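DNA alpha-glucosyltransferase (Enterobacteria phage T4, PDB 1XV5) is a phage glycosyltransferase of the GT-B clan, built from two Rossmann-like domains, and holds uridine-5'-diphosphate (UDP) in this model. Local coordinates at residues 23-28 with 392-396; 212-216 with 243-249. One frame throughout, in Å; residues are numbered along the deposited sequence.

Contact 1: 23-28 with 392-396; sequences EQRDWF and FKEQF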
# COMPACT_ATOMS: atom_id res chain seq x y z
N GLU A 23 -1.33 8.71 6.49
CA GLU A 23 -1.29 9.77 5.48
C GLU A 23 -2.62 10.51 5.49
O GLU A 23 -2.67 11.72 5.27
CB GLU A 23 -1.02 9.17 4.10
CG GLU A 23 0.38 8.61 3.95
CD GLU A 23 1.44 9.69 3.84
OE1 GLU A 23 2.62 9.39 4.08
OE2 GLU A 23 1.09 10.84 3.51
N GLN A 24 -3.70 9.77 5.73
CA GLN A 24 -5.04 10.34 5.79
C GLN A 24 -5.11 11.30 6.97
O GLN A 24 -5.61 12.42 6.85
CB GLN A 24 -6.07 9.22 5.96
CG GLN A 24 -7.52 9.64 5.82
CD GLN A 24 -8.44 8.43 5.67
OE1 GLN A 24 -9.33 8.42 4.82
NE2 GLN A 24 -8.22 7.42 6.49
N ARG A 25 -4.60 10.86 8.12
CA ARG A 25 -4.60 11.71 9.30
C ARG A 25 -3.82 12.99 9.00
O ARG A 25 -4.29 14.09 9.28
CB ARG A 25 -3.95 10.97 10.48
CG ARG A 25 -3.61 11.85 11.67
CD ARG A 25 -3.11 11.01 12.85
NE ARG A 25 -2.69 11.83 13.98
CZ ARG A 25 -1.53 12.47 14.05
NH1 ARG A 25 -1.23 13.19 15.12
NH2 ARG A 25 -0.65 12.37 13.06
N ASP A 26 -2.64 12.84 8.41
CA ASP A 26 -1.81 13.99 8.09
C ASP A 26 -2.52 15.00 7.19
O ASP A 26 -2.43 16.21 7.40
CB ASP A 26 -0.50 13.56 7.40
CG ASP A 26 0.47 12.89 8.35
OD1 ASP A 26 0.34 13.06 9.58
OD2 ASP A 26 1.38 12.19 7.86
N TRP A 27 -3.22 14.51 6.17
CA TRP A 27 -3.92 15.40 5.26
C TRP A 27 -5.02 16.18 5.99
O TRP A 27 -5.12 17.39 5.84
CB TRP A 27 -4.53 14.62 4.09
CG TRP A 27 -5.19 15.52 3.08
CD1 TRP A 27 -4.59 16.16 2.03
CD2 TRP A 27 -6.56 15.93 3.07
NE1 TRP A 27 -5.51 16.95 1.37
CE2 TRP A 27 -6.72 16.82 1.99
CE3 TRP A 27 -7.67 15.63 3.87
CZ2 TRP A 27 -7.95 17.42 1.69
CZ3 TRP A 27 -8.89 16.23 3.57
CH2 TRP A 27 -9.02 17.11 2.49
N PHE A 28 -5.83 15.48 6.78
CA PHE A 28 -6.91 16.15 7.50
C PHE A 28 -6.39 17.21 8.47
O PHE A 28 -6.94 18.31 8.54
CB PHE A 28 -7.78 15.14 8.26
CG PHE A 28 -8.83 14.50 7.40
CD1 PHE A 28 -8.64 13.23 6.87
CD2 PHE A 28 -10.00 15.18 7.09
CE1 PHE A 28 -9.60 12.64 6.05
CE2 PHE A 28 -10.97 14.61 6.27
CZ PHE A 28 -10.77 13.34 5.75
N PHE A 392 -6.56 13.12 -1.78
CA PHE A 392 -7.39 13.27 -0.58
C PHE A 392 -8.43 14.38 -0.76
O PHE A 392 -9.49 14.36 -0.14
CB PHE A 392 -6.52 13.50 0.66
CG PHE A 392 -6.03 12.22 1.29
CD1 PHE A 392 -4.68 12.03 1.56
CD2 PHE A 392 -6.93 11.20 1.61
CE1 PHE A 392 -4.23 10.83 2.13
CE2 PHE A 392 -6.49 10.00 2.17
CZ PHE A 392 -5.13 9.82 2.44
N LYS A 393 -8.12 15.35 -1.62
CA LYS A 393 -9.06 16.44 -1.89
C LYS A 393 -10.21 15.83 -2.69
O LYS A 393 -11.38 16.10 -2.42
CB LYS A 393 -8.39 17.54 -2.71
CG LYS A 393 -9.37 18.54 -3.33
CD LYS A 393 -10.19 19.25 -2.26
CE LYS A 393 -11.30 20.10 -2.88
NZ LYS A 393 -10.78 21.06 -3.88
N GLU A 394 -9.87 15.01 -3.68
CA GLU A 394 -10.87 14.35 -4.51
C GLU A 394 -11.80 13.52 -3.62
O GLU A 394 -13.02 13.56 -3.76
CB GLU A 394 -10.20 13.43 -5.54
CG GLU A 394 -11.18 12.72 -6.48
CD GLU A 394 -10.52 11.67 -7.36
OE1 GLU A 394 -9.49 11.99 -8.00
OE2 GLU A 394 -11.02 10.53 -7.40
N GLN A 395 -11.21 12.76 -2.69
CA GLN A 395 -11.98 11.92 -1.79
C GLN A 395 -12.82 12.75 -0.83
O GLN A 395 -13.97 12.41 -0.54
CB GLN A 395 -11.04 10.98 -1.03
CG GLN A 395 -10.23 10.10 -1.97
CD GLN A 395 -9.09 9.36 -1.31
OE1 GLN A 395 -8.10 9.00 -1.96
NE2 GLN A 395 -9.21 9.12 -0.01
N PHE A 396 -12.25 13.84 -0.34
CA PHE A 396 -12.96 14.72 0.58
C PHE A 396 -14.21 15.29 -0.09
O PHE A 396 -15.27 15.37 0.54
CB PHE A 396 -12.05 15.85 1.05
CG PHE A 396 -12.70 16.80 2.01
CD1 PHE A 396 -13.42 17.90 1.55
CD2 PHE A 396 -12.60 16.59 3.38
CE1 PHE A 396 -14.04 18.77 2.45
CE2 PHE A 396 -13.22 17.46 4.29
CZ PHE A 396 -13.94 18.55 3.81

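Contact 2: 212-216 with 243-249; sequences FYQMF and AIKEKGI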
# COMPACT_ATOMS: atom_id res chain seq x y z
N PHE A 212 8.31 -10.93 -6.16
CA PHE A 212 9.65 -11.20 -5.68
C PHE A 212 10.37 -12.29 -6.48
O PHE A 212 11.59 -12.24 -6.63
CB PHE A 212 9.66 -11.53 -4.17
CG PHE A 212 8.82 -12.72 -3.78
CD1 PHE A 212 7.52 -12.54 -3.32
CD2 PHE A 212 9.35 -14.01 -3.81
CE1 PHE A 212 6.75 -13.64 -2.91
CE2 PHE A 212 8.59 -15.10 -3.40
CZ PHE A 212 7.29 -14.92 -2.95
N TYR A 213 9.63 -13.25 -7.03
CA TYR A 213 10.28 -14.30 -7.82
C TYR A 213 10.94 -13.69 -9.05
O TYR A 213 12.00 -14.13 -9.49
CB TYR A 213 9.29 -15.37 -8.26
CG TYR A 213 8.99 -16.39 -7.20
CD1 TYR A 213 7.70 -16.56 -6.70
CD2 TYR A 213 10.01 -17.19 -6.67
CE1 TYR A 213 7.42 -17.50 -5.71
CE2 TYR A 213 9.74 -18.13 -5.68
CZ TYR A 213 8.45 -18.28 -5.20
OH TYR A 213 8.19 -19.21 -4.21
N GLN A 214 10.29 -12.67 -9.61
CA GLN A 214 10.82 -12.00 -10.79
C GLN A 214 12.10 -11.24 -10.46
O GLN A 214 12.98 -11.08 -11.32
CB GLN A 214 9.75 -11.08 -11.39
CG GLN A 214 8.64 -11.84 -12.14
CD GLN A 214 7.77 -12.71 -11.24
OE1 GLN A 214 7.31 -13.78 -11.64
NE2 GLN A 214 7.51 -12.24 -10.02
N MET A 215 12.22 -10.78 -9.22
CA MET A 215 13.42 -10.06 -8.80
C MET A 215 14.57 -11.07 -8.69
O MET A 215 15.69 -10.80 -9.13
CB MET A 215 13.19 -9.37 -7.45
CG MET A 215 14.28 -8.38 -7.08
SD MET A 215 14.35 -6.95 -8.19
CE MET A 215 16.01 -6.35 -7.88
N PHE A 216 14.30 -12.23 -8.09
CA PHE A 216 15.32 -13.27 -7.96
C PHE A 216 15.81 -13.66 -9.35
O PHE A 216 17.00 -13.84 -9.57
CB PHE A 216 14.74 -14.52 -7.28
CG PHE A 216 14.60 -14.40 -5.79
CD1 PHE A 216 15.70 -14.13 -4.98
CD2 PHE A 216 13.36 -14.61 -5.18
CE1 PHE A 216 15.56 -14.07 -3.59
CE2 PHE A 216 13.22 -14.55 -3.80
CZ PHE A 216 14.32 -14.28 -3.00
N ALA A 243 8.67 -21.64 0.22
CA ALA A 243 8.67 -22.13 -1.15
C ALA A 243 9.93 -21.71 -1.90
O ALA A 243 10.37 -22.40 -2.82
CB ALA A 243 7.44 -21.62 -1.89
N ILE A 244 10.51 -20.58 -1.52
CA ILE A 244 11.71 -20.08 -2.17
C ILE A 244 12.88 -21.06 -2.03
O ILE A 244 13.53 -21.40 -3.02
CB ILE A 244 12.13 -18.71 -1.59
CG1 ILE A 244 11.00 -17.70 -1.82
CG2 ILE A 244 13.42 -18.24 -2.24
CD1 ILE A 244 11.19 -16.38 -1.08
N LYS A 245 13.14 -21.51 -0.81
CA LYS A 245 14.21 -22.45 -0.55
C LYS A 245 13.92 -23.77 -1.25
O LYS A 245 14.81 -24.38 -1.84
CB LYS A 245 14.37 -22.70 0.95
CG LYS A 245 15.37 -23.80 1.29
CD LYS A 245 15.46 -24.05 2.79
CE LYS A 245 16.33 -25.26 3.11
NZ LYS A 245 17.73 -25.12 2.62
N GLU A 246 12.67 -24.22 -1.17
CA GLU A 246 12.26 -25.47 -1.80
C GLU A 246 12.57 -25.45 -3.29
O GLU A 246 12.90 -26.48 -3.87
CB GLU A 246 10.77 -25.71 -1.57
CG GLU A 246 10.40 -26.03 -0.13
CD GLU A 246 8.91 -26.20 0.09
OE1 GLU A 246 8.52 -26.64 1.19
OE2 GLU A 246 8.13 -25.88 -0.83
N LYS A 247 12.46 -24.28 -3.91
CA LYS A 247 12.73 -24.17 -5.34
C LYS A 247 14.21 -24.03 -5.64
O LYS A 247 14.62 -23.94 -6.80
CB LYS A 247 11.94 -23.00 -5.93
CG LYS A 247 10.44 -23.14 -5.72
CD LYS A 247 9.63 -22.57 -6.87
CE LYS A 247 9.78 -21.07 -7.00
NZ LYS A 247 8.89 -20.54 -8.07
N GLY A 248 15.02 -24.03 -4.59
CA GLY A 248 16.46 -23.93 -4.76
C GLY A 248 17.00 -22.56 -5.08
O GLY A 248 18.12 -22.43 -5.59
N ILE A 249 16.23 -21.52 -4.79
CA ILE A 249 16.67 -20.16 -5.06
C ILE A 249 17.63 -19.70 -3.96
O ILE A 249 17.28 -19.72 -2.79
CB ILE A 249 15.47 -19.19 -5.13
CG1 ILE A 249 14.61 -19.51 -6.35
CG2 ILE A 249 15.96 -17.74 -5.20
CD1 ILE A 249 13.31 -18.74 -6.41

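Contact 1: 23-28 with 392-396
The CB of F392 sits squarely over the indole of W27, 3.3 Å from the centroid of the five-membered ring and only 7° off its normal. This CH-pi contact is the heart of an aromatic cluster of W27, F392 and F396. It joins two helices of the GT-B fold: 17-30, which lies against the N-terminal parallel sheet, and the C-terminal helix 388-399. The two segments cross at -78°, with their axes 11.3 Å apart. No hydrogen bond links them.

W27 has CG anti to its backbone N (chi1 -177°), which carries the indole across to the other helix. The side chains of W27 and F392 run antiparallel, each lying alongside the other. Beyond W27, the F392 ring reaches down to the backbone of the helix. Its CZ comes to 3.4 Å from Q24 CA, and its CE1 lies 3.6 Å from E23 O. The contact is mostly buried, and F20 and P178 also touch F392.

E23 contributes little more than its CB and backbone here. Its carboxylate turns to K19, in a salt bridge, and to the backbone N of D180. At the far end of the indole, CH2 of W27 packs 3.6 Å from CB of F396. F28 joins from the side, where its CE2 meets the edge of the F396 ring, 3.9 Å from F396 CD2.

Contact 2: 212-216 with 243-249
Segment 212-216 is the first part of helix 212-223, and it faces the end of helix 239-246, where G248 with its positive phi of 77° completes a Schellman motif. Two backbone bonds close that turn, G248 N to K245 O and I249 N to I244 O. The turn brings I249, whose CB points toward helix 212-223, to the contact. I244, in the last helical turn, reaches across with its CD1 end. Both helices belong to the C-terminal Rossmann-like domain of the GT-B fold.

Y213 stands at the middle of the contact. K247 reaches back toward it from the other segment, with a chain bent at chi2 and chi3. The bends place K247 NZ over one face of the Y213 ring, 3.7 Å from its centroid and 20° off the normal, a cation-pi contact. K247 CE lies closer still, 3.2 Å from Y213 CE2. The opposite face of the tyrosine ring is covered by F212, whose CE2 lies above its centre. At the ring edge, in its plane, I249 CD1 approaches Y213 CD2 at 3.7 Å. The hydroxyl end reaches helix 239-246, where Y213 OH touches A243 CB at 3.4 Å.

The other branch of I249 serves F216. I249 CG2 sits over one face of the F216 ring, 3.8 Å from its centroid, in a CH-pi contact. The CD1 of I244 touches two phenylalanines: it is 3.7 Å from F212 CE2 and 3.9 Å from F216 CE2. F212 and F216 also touch M232 of strand 229-233, and I244 touches Y251 of strand 251-254.

No hydrogen bond crosses between the segments. The inner part holds by apolar contact, while at the exposed end of the contact the K247 ammonium would be favoured by the electron-rich face of Y213.

In the fold
Contacts 1 and 2 lie on opposite sides of the chain's centre. Their centres are 38 Å apart, their nearest atoms about 23 Å, and they do not touch. Each lies beside a different parallel sheet of the GT-B fold. Contact 1 brings the C-terminal helix 388-399 back onto the N-terminal half of the chain, across 363 residues. Contact 2 spans only 26 residues and is nested inside that loop, within the second half. Of two residues near the bound UDP, E23 of contact 1 is nearer than F212 of contact 2: the distance from side chain to UDP is about 8 Å for E23 and about 12 Å for F212.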